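Local coordinates for protein polyketide synthase PksR (Bacillus subtilis, PDB 4U3V) that takes part in intermediate steps of the synthesis of the antibiotic polyketide bacillaene, this piece being its double-hotdog enoyl-isomerase domain, at residues N48-L53 and P86-Q91; Q91-E96 and R115-G120; E136-N141 and S272-H277; K244-L249 and I268-E273. One frame throughout, in Å; residues are numbered along the deposited sequence.

Interaction 1 of 4, residues N48-L53 and P86-Q91; sequences NNERVL and PIVIKQ
E50 crosses V88 at about a right angle, using CB at one end and its carboxylate at the other. CG of E50 sits beside its own backbone N and anti to the carbonyl carbon (chi1 -40°), and the extended chain beyond it runs across the valine, bringing OE1 of E50 to 3.6 Å from V88 CG2, while CB of E50 meets V88 CG1 at 3.7 Å. A long polar chain suits this partly exposed margin, since its carbons pack and its charge can stay at the surface. V52, on the same face as V88, turns CG1 away from its backbone N (chi1 171°), and that methyl lies 4.1 Å from P86 CB. L53 and I87 point the same way, side by side, with L53 CD2 4.1 Å from I87 CD1; these branched aliphatics are buried and continue onto F35, I95 and L97. R51 touches the other segment mainly through its backbone and CB, for its guanidinium leads off to the carbonyl and ring of Y37.

Two nearly straight backbone bonds bind the segments: I89 N to R51 O at 2.9 Å and L53 N to I87 O at 2.8 Å. Between them V52 and V88 form an antiparallel non-hydrogen-bonded pair. Water completes the pairing at both ends: one joins R51 N to I89 O, and another joins L53 O to I87 N. Such short, partly water-mediated antiparallel pairing makes 88-89 an outer strand of a small sheet with 50-52 and 45-47, beside the main strands of the N-terminal hotdog fold.

Interaction 2 of 4, residues Q91-E96 and R115-G120; sequences QGETIE and REPSSG
E96 and R115 supply the charged part of this contact, their side chains lying side by side and pointing the same way. NH1 of R115 gives a straight bond (174°) to OE2 of E96 at 3.2 Å. The carboxylate oxygen is met on its syn side, and it lies in the guanidinium plane, at that group's edge. OE1 of E96 is 3.4 Å from R115 NH1 and adds a weak, bent second bond to the same nitrogen; the two planes stand 50° apart, so this is no flat two-nitrogen pairing. A bend at chi3 of R115 (-111°) turns the guanidinium back to the carboxylate. Both side chains also touch W122 of strand 121-132.

The backbone contributes a single bond across the contact, R115 N to E96 O at 3.0 Å, which belongs to the hairpin of strands 94-102 and 108-116.

Apolar packing follows where the chains part. I95 and P117 cross at about a right angle, although the modelled closeness of I95 CD1 to the proline ring is doubtful.

The carboxylate of E93 lies across the same ring in a van der Waals touch, OE1 of E93 4.0 Å from P117 CG, and that oxygen accepts a bond from K90 N.

Within the turn, E116 O receives both G120 N and S119 N, and S119 OG gives its proton to E116 OE1 at 2.6 Å. Proline suits the start of this turn, and glycine suits the positive phi at 120. At the open end of the hairpin a surface ion pair, probably weakened by solvent, adds to the backbone bond, so the chemistry is mixed polar and apolar.

Interaction 3 of 4, residues E136-N141 and S272-H277; sequences EPKKVN and SETVLH
The H277 ring carries K138 on one face, where CE of K138 sits 3.6 Å from the ring centroid in a CH-pi contact. At the edge, near the ring plane, E136 O approaches H277 CE1 at 3.4 Å. NE2 of H277 is hydrogen-bonded to T274 OG1 at 2.7 Å, while ND1 bonds to Q237, so both ring nitrogens help fix its rotation. K138 N gives a bond to the same T274 OG1 at 2.8 Å, made possible because chi1 (67°) sets the hydroxyl between the backbone N and the carbonyl carbon, facing residues 136-141. A threonine suits the place, since its methyl packs as well: T274 CG2 lies 4.0 Å from V140 CG2.

The backbones are tied by T274 N to K138 O at 2.9 Å and by a straight bond from V140 N to S272 O at 2.8 Å. S272 OG adds a bond to V140 O at 2.9 Å, coming from above the carbonyl plane. NZ of K138 forms a salt bridge with D266 of strand 260-268. The loop that leads to helix 142-147, where N141 is the N-cap, thus lies along the start of strand 274-283 and beside strand 260-268 of the C-terminal hotdog.

Interaction 4 of 4, residues K244-L249 and I268-E273; sequences KGDCWL and INESSE
N269, whose carbonyl oxygen lies beside W248, has a side-chain oxygen gripped by two backbone donors. S271 N reaches N269 OD1 at 3.0 Å, and E273 N reaches it at 3.1 Å from the opposite face of the amide plane. The first bond makes an Asx turn, which begins the loop joining strands 260-268 and 274-283 of the C-terminal hotdog. Asparagine suits the place because its short amide, with CG between the backbone N and the carbonyl carbon (chi1 61°), can fold back over its own turn. N269 N closes the loop with a bond to E273 O at 2.9 Å.

Across the contact, W248 and I268 form an antiparallel hydrogen-bonded pair. W248 N bonds nearly straight (173°) to I268 O at 3.0 Å, and I268 N returns a bond to W248 O at 2.9 Å. Their side chains share a face of the sheet, which is covered by I142 of helix 142-147; the broad indole spans L185 of strand 183-190 and I142 and K146 of the helix, which suits a large side chain at this buried place.

D246 and E270 bring like charges near each other, with OD2 of D246 4.2 Å from E270 OE2. D246 has a salt bridge to R189, and E270 a long, weak ion pair with K187, which probably eases the repulsion. At the buried C247, CB lies only 3.3 Å from I268 O.

How the interactions relate
The four contacts fall into two groups on opposite sides of the chain's centre. Interactions 1 and 2 meet through Q91 and through packing of I87 and I89 on I95, their centres about 11 Å apart. Interactions 3 and 4 share S272 and E273, with V140 and T274 packed on I268. Interactions 1 and 4 are partly buried and combine backbone pairing with aliphatic or aromatic packing; interactions 2 and 3 lie nearer the surface, the former with an ion pair, the latter with hydroxyl and histidine bonds. Interaction 3 alone ties the connection between the two hotdogs to the C-terminal one, while the others each stay within one hotdog.

Interaction 1 of 4, residues N48-L53 and P86-Q91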
# COMPACT_ATOMS: atom_id res chain seq x y z
N ASN A 48 14.83 -11.68 -1.53
CA ASN A 48 16.23 -12.01 -1.34
C ASN A 48 16.36 -13.02 -0.19
O ASN A 48 17.11 -12.79 0.76
CB ASN A 48 17.00 -10.72 -1.01
CG ASN A 48 18.48 -10.83 -1.35
OD1 ASN A 48 18.86 -11.49 -2.33
ND2 ASN A 48 19.31 -10.18 -0.55
N ASN A 49 15.56 -14.09 -0.25
CA ASN A 49 15.63 -15.21 0.70
C ASN A 49 15.22 -14.95 2.15
O ASN A 49 15.44 -15.79 3.02
CB ASN A 49 17.02 -15.86 0.66
CG ASN A 49 17.16 -16.86 -0.47
OD1 ASN A 49 16.17 -17.48 -0.89
ND2 ASN A 49 18.38 -17.02 -0.98
N GLU A 50 14.61 -13.79 2.42
CA GLU A 50 14.18 -13.48 3.78
C GLU A 50 12.68 -13.19 3.80
O GLU A 50 12.13 -12.72 2.80
CB GLU A 50 14.94 -12.26 4.32
CG GLU A 50 16.43 -12.22 3.95
CD GLU A 50 17.04 -10.83 4.10
OE1 GLU A 50 16.54 -9.87 3.46
OE2 GLU A 50 18.04 -10.70 4.84
N ARG A 51 12.05 -13.35 4.97
CA ARG A 51 10.68 -12.82 5.16
C ARG A 51 10.72 -11.33 5.51
O ARG A 51 11.25 -10.96 6.55
CB ARG A 51 9.97 -13.65 6.20
CG ARG A 51 9.91 -15.11 5.75
CD ARG A 51 8.79 -15.88 6.38
NE ARG A 51 8.99 -17.33 6.18
CZ ARG A 51 8.33 -18.29 6.83
NH1 ARG A 51 7.42 -17.99 7.75
NH2 ARG A 51 8.59 -19.56 6.56
N VAL A 52 10.34 -10.48 4.56
CA VAL A 52 10.48 -9.04 4.71
C VAL A 52 9.07 -8.45 4.84
O VAL A 52 8.20 -8.78 4.04
CB VAL A 52 11.13 -8.44 3.45
CG1 VAL A 52 11.09 -6.91 3.47
CG2 VAL A 52 12.55 -8.97 3.26
N LEU A 53 8.80 -7.68 5.90
CA LEU A 53 7.43 -7.19 6.07
C LEU A 53 7.06 -6.33 4.86
O LEU A 53 7.85 -5.47 4.43
CB LEU A 53 7.35 -6.35 7.36
CG LEU A 53 5.95 -5.98 7.85
CD1 LEU A 53 5.20 -7.25 8.24
CD2 LEU A 53 6.09 -5.06 9.05
N PRO A 86 13.93 -1.83 5.34
CA PRO A 86 13.07 -3.02 5.33
C PRO A 86 13.15 -3.73 6.67
O PRO A 86 14.18 -3.68 7.36
CB PRO A 86 13.69 -3.89 4.24
CG PRO A 86 15.09 -3.39 4.06
CD PRO A 86 15.10 -1.94 4.44
N ILE A 87 12.06 -4.39 7.04
CA ILE A 87 12.05 -5.18 8.26
C ILE A 87 12.09 -6.65 7.92
O ILE A 87 11.14 -7.19 7.37
CB ILE A 87 10.80 -4.91 9.08
CG1 ILE A 87 10.73 -3.42 9.45
CG2 ILE A 87 10.76 -5.80 10.30
CD1 ILE A 87 9.50 -3.09 10.26
N VAL A 88 13.17 -7.32 8.33
CA VAL A 88 13.29 -8.78 8.12
C VAL A 88 12.89 -9.51 9.39
O VAL A 88 13.33 -9.16 10.49
CB VAL A 88 14.74 -9.19 7.83
CG1 VAL A 88 14.83 -10.71 7.73
CG2 VAL A 88 15.28 -8.51 6.60
N ILE A 89 12.07 -10.54 9.26
CA ILE A 89 11.63 -11.29 10.40
C ILE A 89 12.26 -12.67 10.32
O ILE A 89 12.14 -13.34 9.28
CB ILE A 89 10.12 -11.44 10.36
CG1 ILE A 89 9.49 -10.03 10.22
CG2 ILE A 89 9.59 -12.14 11.60
CD1 ILE A 89 8.04 -9.98 10.60
N LYS A 90 13.04 -13.02 11.34
CA LYS A 90 13.71 -14.32 11.33
C LYS A 90 12.92 -15.34 12.09
O LYS A 90 12.02 -15.02 12.84
CB LYS A 90 15.12 -14.21 11.91
CG LYS A 90 16.02 -13.26 11.15
CD LYS A 90 17.36 -13.07 11.83
CE LYS A 90 18.28 -12.25 10.95
NZ LYS A 90 18.13 -12.58 9.50
N GLN A 91 13.24 -16.61 11.86
CA GLN A 91 12.59 -17.69 12.54
C GLN A 91 12.50 -17.47 14.05
O GLN A 91 13.45 -17.01 14.67
CB GLN A 91 13.38 -18.98 12.27
CG GLN A 91 12.60 -20.22 12.65
CD GLN A 91 13.44 -21.45 12.41
OE1 GLN A 91 14.37 -21.37 11.61
NE2 GLN A 91 13.18 -22.54 13.14
O HOH W 1 13.53 -14.23 7.29
O HOH W 2 9.68 -3.87 5.43

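Interaction 2 of 4, residues Q91-E96 and R115-G120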
# COMPACT_ATOMS: atom_id res chain seq x y z
N GLN A 91 13.24 -16.61 11.86
CA GLN A 91 12.59 -17.69 12.54
C GLN A 91 12.50 -17.47 14.05
O GLN A 91 13.45 -17.01 14.67
CB GLN A 91 13.38 -18.98 12.27
CG GLN A 91 12.60 -20.22 12.65
CD GLN A 91 13.44 -21.45 12.41
OE1 GLN A 91 14.37 -21.37 11.61
NE2 GLN A 91 13.18 -22.54 13.14
N GLY A 92 11.34 -17.78 14.61
CA GLY A 92 11.10 -17.54 16.04
C GLY A 92 10.83 -16.11 16.51
O GLY A 92 10.52 -15.90 17.68
N GLU A 93 11.04 -15.12 15.65
CA GLU A 93 10.91 -13.70 16.05
C GLU A 93 9.49 -13.15 15.94
O GLU A 93 8.66 -13.58 15.08
CB GLU A 93 11.86 -12.80 15.24
CG GLU A 93 13.33 -13.12 15.45
CD GLU A 93 14.25 -12.22 14.67
OE1 GLU A 93 13.79 -11.57 13.69
OE2 GLU A 93 15.44 -12.15 15.07
N THR A 94 9.22 -12.16 16.80
CA THR A 94 8.01 -11.36 16.70
C THR A 94 8.46 -9.92 16.76
O THR A 94 9.17 -9.54 17.68
CB THR A 94 7.02 -11.66 17.86
OG1 THR A 94 6.55 -13.01 17.76
CG2 THR A 94 5.79 -10.72 17.76
N ILE A 95 8.13 -9.14 15.72
CA ILE A 95 8.51 -7.73 15.65
C ILE A 95 7.35 -6.81 16.02
O ILE A 95 6.29 -6.92 15.43
CB ILE A 95 8.93 -7.33 14.23
CG1 ILE A 95 10.04 -8.24 13.70
CG2 ILE A 95 9.29 -5.84 14.18
CD1 ILE A 95 11.09 -8.59 14.72
N GLU A 96 7.61 -5.85 16.91
CA GLU A 96 6.60 -4.88 17.32
C GLU A 96 6.80 -3.65 16.44
O GLU A 96 7.93 -3.22 16.23
CB GLU A 96 6.84 -4.45 18.78
CG GLU A 96 6.77 -5.54 19.84
CD GLU A 96 7.22 -4.99 21.21
OE1 GLU A 96 6.47 -4.20 21.82
OE2 GLU A 96 8.37 -5.26 21.61
N ARG A 115 10.82 -2.62 16.67
CA ARG A 115 11.75 -2.97 17.75
C ARG A 115 12.61 -4.09 17.26
O ARG A 115 12.14 -5.22 17.06
CB ARG A 115 10.99 -3.31 19.02
CG ARG A 115 11.88 -3.50 20.24
CD ARG A 115 11.01 -3.61 21.49
NE ARG A 115 11.15 -2.45 22.35
CZ ARG A 115 10.26 -2.04 23.26
NH1 ARG A 115 9.07 -2.64 23.37
NH2 ARG A 115 10.52 -0.97 23.98
N GLU A 116 13.87 -3.74 16.99
CA GLU A 116 14.88 -4.65 16.44
C GLU A 116 15.18 -5.71 17.47
O GLU A 116 15.67 -5.39 18.55
CB GLU A 116 16.13 -3.82 16.18
CG GLU A 116 17.19 -4.44 15.29
CD GLU A 116 18.33 -3.47 15.08
OE1 GLU A 116 18.80 -2.87 16.07
OE2 GLU A 116 18.73 -3.26 13.91
N PRO A 117 14.80 -6.97 17.20
CA PRO A 117 14.93 -7.98 18.27
C PRO A 117 16.39 -8.21 18.72
O PRO A 117 16.61 -8.50 19.90
CB PRO A 117 14.34 -9.25 17.64
CG PRO A 117 13.50 -8.77 16.50
CD PRO A 117 14.16 -7.52 15.99
N SER A 118 17.35 -7.98 17.82
CA SER A 118 18.80 -7.94 18.15
C SER A 118 19.10 -7.14 19.42
O SER A 118 19.79 -7.61 20.33
CB SER A 118 19.63 -7.33 17.00
OG SER A 118 19.02 -7.52 15.74
N SER A 119 18.67 -5.88 19.42
CA SER A 119 19.17 -4.91 20.36
C SER A 119 18.08 -4.53 21.34
O SER A 119 18.36 -4.03 22.43
CB SER A 119 19.65 -3.67 19.62
OG SER A 119 18.69 -3.25 18.68
N GLY A 120 16.83 -4.76 20.94
CA GLY A 120 15.68 -4.25 21.69
C GLY A 120 15.50 -2.75 21.53
O GLY A 120 14.75 -2.13 22.27

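Interaction 3 of 4, residues E136-N141 and S272-H277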
# COMPACT_ATOMS: atom_id res chain seq x y z
N GLU A 136 -12.82 14.33 -1.68
CA GLU A 136 -13.76 14.63 -2.75
C GLU A 136 -13.68 13.53 -3.79
O GLU A 136 -12.70 13.43 -4.52
CB GLU A 136 -13.44 15.99 -3.38
CG GLU A 136 -13.20 17.11 -2.37
CD GLU A 136 -14.48 17.59 -1.69
OE1 GLU A 136 -15.58 17.37 -2.24
OE2 GLU A 136 -14.39 18.19 -0.59
N PRO A 137 -14.72 12.66 -3.82
CA PRO A 137 -14.84 11.57 -4.77
C PRO A 137 -14.85 12.04 -6.23
O PRO A 137 -15.21 13.20 -6.52
CB PRO A 137 -16.17 10.91 -4.40
CG PRO A 137 -16.44 11.33 -2.99
CD PRO A 137 -15.83 12.69 -2.86
N LYS A 138 -14.40 11.18 -7.13
CA LYS A 138 -14.33 11.47 -8.55
C LYS A 138 -15.18 10.42 -9.23
O LYS A 138 -15.42 9.35 -8.66
CB LYS A 138 -12.88 11.43 -9.04
CG LYS A 138 -11.97 12.50 -8.43
CD LYS A 138 -10.57 12.41 -9.00
CE LYS A 138 -9.53 12.20 -7.91
NZ LYS A 138 -8.27 11.62 -8.47
N LYS A 139 -15.78 10.76 -10.36
CA LYS A 139 -16.57 9.77 -11.07
C LYS A 139 -15.67 9.10 -12.09
O LYS A 139 -14.77 9.75 -12.63
CB LYS A 139 -17.82 10.39 -11.71
CG LYS A 139 -18.92 10.71 -10.70
CD LYS A 139 -20.31 10.67 -11.33
CE LYS A 139 -20.77 12.05 -11.79
NZ LYS A 139 -20.49 13.12 -10.79
N VAL A 140 -15.78 7.78 -12.19
CA VAL A 140 -15.02 7.00 -13.15
C VAL A 140 -15.92 5.94 -13.78
O VAL A 140 -16.45 5.07 -13.08
CB VAL A 140 -13.79 6.33 -12.48
CG1 VAL A 140 -13.05 5.44 -13.47
CG2 VAL A 140 -12.84 7.37 -11.89
N ASN A 141 -16.13 6.05 -15.09
CA ASN A 141 -16.80 4.98 -15.82
C ASN A 141 -15.83 3.85 -16.14
O ASN A 141 -15.02 3.97 -17.04
CB ASN A 141 -17.43 5.52 -17.13
CG ASN A 141 -18.49 4.59 -17.69
OD1 ASN A 141 -18.37 3.36 -17.61
ND2 ASN A 141 -19.55 5.16 -18.24
N SER A 272 -18.99 3.30 -9.58
CA SER A 272 -18.39 4.33 -10.43
C SER A 272 -17.79 5.56 -9.75
O SER A 272 -17.55 6.58 -10.41
CB SER A 272 -19.42 4.77 -11.48
OG SER A 272 -19.16 4.16 -12.73
N GLU A 273 -17.55 5.49 -8.45
CA GLU A 273 -16.94 6.63 -7.78
C GLU A 273 -15.73 6.21 -6.96
O GLU A 273 -15.66 5.07 -6.46
CB GLU A 273 -17.93 7.35 -6.89
CG GLU A 273 -18.63 6.44 -5.90
CD GLU A 273 -20.00 6.97 -5.50
OE1 GLU A 273 -20.31 8.14 -5.82
OE2 GLU A 273 -20.76 6.20 -4.85
N THR A 274 -14.80 7.15 -6.83
CA THR A 274 -13.55 6.88 -6.11
C THR A 274 -13.66 6.97 -4.59
O THR A 274 -14.39 7.81 -4.05
CB THR A 274 -12.42 7.84 -6.46
OG1 THR A 274 -12.72 9.17 -6.02
CG2 THR A 274 -12.09 7.79 -7.96
N VAL A 275 -12.97 6.05 -3.91
CA VAL A 275 -13.10 5.93 -2.45
C VAL A 275 -11.76 6.04 -1.71
O VAL A 275 -11.73 6.16 -0.48
CB VAL A 275 -13.77 4.57 -2.14
CG1 VAL A 275 -15.21 4.52 -2.67
CG2 VAL A 275 -12.99 3.42 -2.74
N LEU A 276 -10.67 6.16 -2.47
CA LEU A 276 -9.35 6.31 -1.88
C LEU A 276 -8.41 6.70 -3.04
O LEU A 276 -8.60 6.19 -4.15
CB LEU A 276 -8.93 4.95 -1.32
CG LEU A 276 -7.49 4.72 -0.86
CD1 LEU A 276 -7.14 5.66 0.27
CD2 LEU A 276 -7.32 3.26 -0.40
N HIS A 277 -7.55 7.69 -2.79
CA HIS A 277 -6.60 8.21 -3.80
C HIS A 277 -5.20 8.06 -3.28
O HIS A 277 -4.88 8.50 -2.17
CB HIS A 277 -6.82 9.70 -4.14
CG HIS A 277 -8.25 10.07 -4.51
ND1 HIS A 277 -8.80 11.26 -4.15
CD2 HIS A 277 -9.24 9.37 -5.20
CE1 HIS A 277 -10.09 11.28 -4.54
NE2 HIS A 277 -10.35 10.16 -5.23

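Interaction 4 of 4, residues K244-L249 and I268-E273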
# COMPACT_ATOMS: atom_id res chain seq x y z
N LYS A 244 -14.38 -2.69 1.40
CA LYS A 244 -14.32 -4.15 1.46
C LYS A 244 -14.93 -4.71 0.19
O LYS A 244 -15.66 -4.01 -0.50
CB LYS A 244 -15.06 -4.68 2.70
CG LYS A 244 -14.88 -6.17 2.93
CD LYS A 244 -16.04 -6.78 3.71
CE LYS A 244 -17.38 -6.54 3.02
NZ LYS A 244 -17.77 -7.62 2.07
N GLY A 245 -14.59 -5.96 -0.13
CA GLY A 245 -15.24 -6.67 -1.23
C GLY A 245 -14.57 -6.32 -2.54
O GLY A 245 -13.35 -6.14 -2.59
N ASP A 246 -15.36 -6.25 -3.61
CA ASP A 246 -14.82 -5.98 -4.93
C ASP A 246 -14.58 -4.50 -5.12
O ASP A 246 -15.42 -3.67 -4.73
CB ASP A 246 -15.76 -6.50 -6.01
CG ASP A 246 -15.78 -8.01 -6.09
OD1 ASP A 246 -15.03 -8.68 -5.34
OD2 ASP A 246 -16.54 -8.53 -6.93
N CYS A 247 -13.46 -4.16 -5.74
CA CYS A 247 -13.25 -2.81 -6.17
C CYS A 247 -12.18 -2.79 -7.25
O CYS A 247 -11.66 -3.85 -7.65
CB CYS A 247 -12.85 -1.92 -5.00
SG CYS A 247 -11.34 -2.44 -4.16
N TRP A 248 -12.01 -1.61 -7.84
CA TRP A 248 -11.12 -1.44 -8.98
C TRP A 248 -9.99 -0.49 -8.63
O TRP A 248 -10.15 0.38 -7.78
CB TRP A 248 -11.90 -0.84 -10.14
CG TRP A 248 -12.98 -1.74 -10.67
CD1 TRP A 248 -14.28 -1.89 -10.17
CD2 TRP A 248 -12.91 -2.64 -11.82
NE1 TRP A 248 -14.97 -2.82 -10.90
CE2 TRP A 248 -14.22 -3.30 -11.91
CE3 TRP A 248 -11.91 -3.00 -12.71
CZ2 TRP A 248 -14.52 -4.22 -12.91
CZ3 TRP A 248 -12.25 -3.88 -13.76
CH2 TRP A 248 -13.52 -4.48 -13.84
N LEU A 249 -8.83 -0.70 -9.25
CA LEU A 249 -7.71 0.27 -9.10
C LEU A 249 -7.40 0.76 -10.52
O LEU A 249 -7.14 -0.06 -11.39
CB LEU A 249 -6.45 -0.46 -8.55
CG LEU A 249 -6.61 -1.31 -7.29
CD1 LEU A 249 -5.26 -1.97 -6.95
CD2 LEU A 249 -7.04 -0.34 -6.20
N ILE A 268 -11.73 2.63 -6.91
CA ILE A 268 -13.11 2.93 -7.34
C ILE A 268 -14.05 1.82 -6.88
O ILE A 268 -13.71 0.64 -6.92
CB ILE A 268 -13.16 3.07 -8.88
CG1 ILE A 268 -12.04 4.00 -9.34
CG2 ILE A 268 -14.54 3.51 -9.38
CD1 ILE A 268 -11.38 3.56 -10.65
N ASN A 269 -15.24 2.19 -6.40
CA ASN A 269 -16.20 1.18 -5.98
C ASN A 269 -17.03 0.65 -7.15
O ASN A 269 -16.77 1.00 -8.31
CB ASN A 269 -17.10 1.71 -4.85
CG ASN A 269 -17.92 2.91 -5.29
OD1 ASN A 269 -18.09 3.17 -6.48
ND2 ASN A 269 -18.42 3.66 -4.31
N GLU A 270 -17.97 -0.24 -6.86
CA GLU A 270 -18.75 -0.86 -7.93
C GLU A 270 -19.90 0.03 -8.36
O GLU A 270 -20.77 -0.38 -9.14
CB GLU A 270 -19.20 -2.27 -7.53
CG GLU A 270 -18.08 -3.30 -7.64
CD GLU A 270 -18.58 -4.72 -7.84
OE1 GLU A 270 -19.19 -5.27 -6.90
OE2 GLU A 270 -18.31 -5.30 -8.91
N SER A 271 -19.85 1.29 -7.93
CA SER A 271 -20.83 2.28 -8.34
C SER A 271 -20.14 3.51 -8.93
O SER A 271 -20.62 4.63 -8.77
CB SER A 271 -21.68 2.71 -7.13
OG SER A 271 -21.25 3.95 -6.62
N SER A 272 -18.99 3.30 -9.58
CA SER A 272 -18.39 4.33 -10.43
C SER A 272 -17.79 5.56 -9.75
O SER A 272 -17.55 6.58 -10.41
CB SER A 272 -19.42 4.77 -11.48
OG SER A 272 -19.16 4.16 -12.73
N GLU A 273 -17.55 5.49 -8.45
CA GLU A 273 -16.94 6.63 -7.78
C GLU A 273 -15.73 6.21 -6.96
O GLU A 273 -15.66 5.07 -6.46
CB GLU A 273 -17.93 7.35 -6.89
CG GLU A 273 -18.63 6.44 -5.90
CD GLU A 273 -20.00 6.97 -5.50
OE1 GLU A 273 -20.31 8.14 -5.82
OE2 GLU A 273 -20.76 6.20 -4.85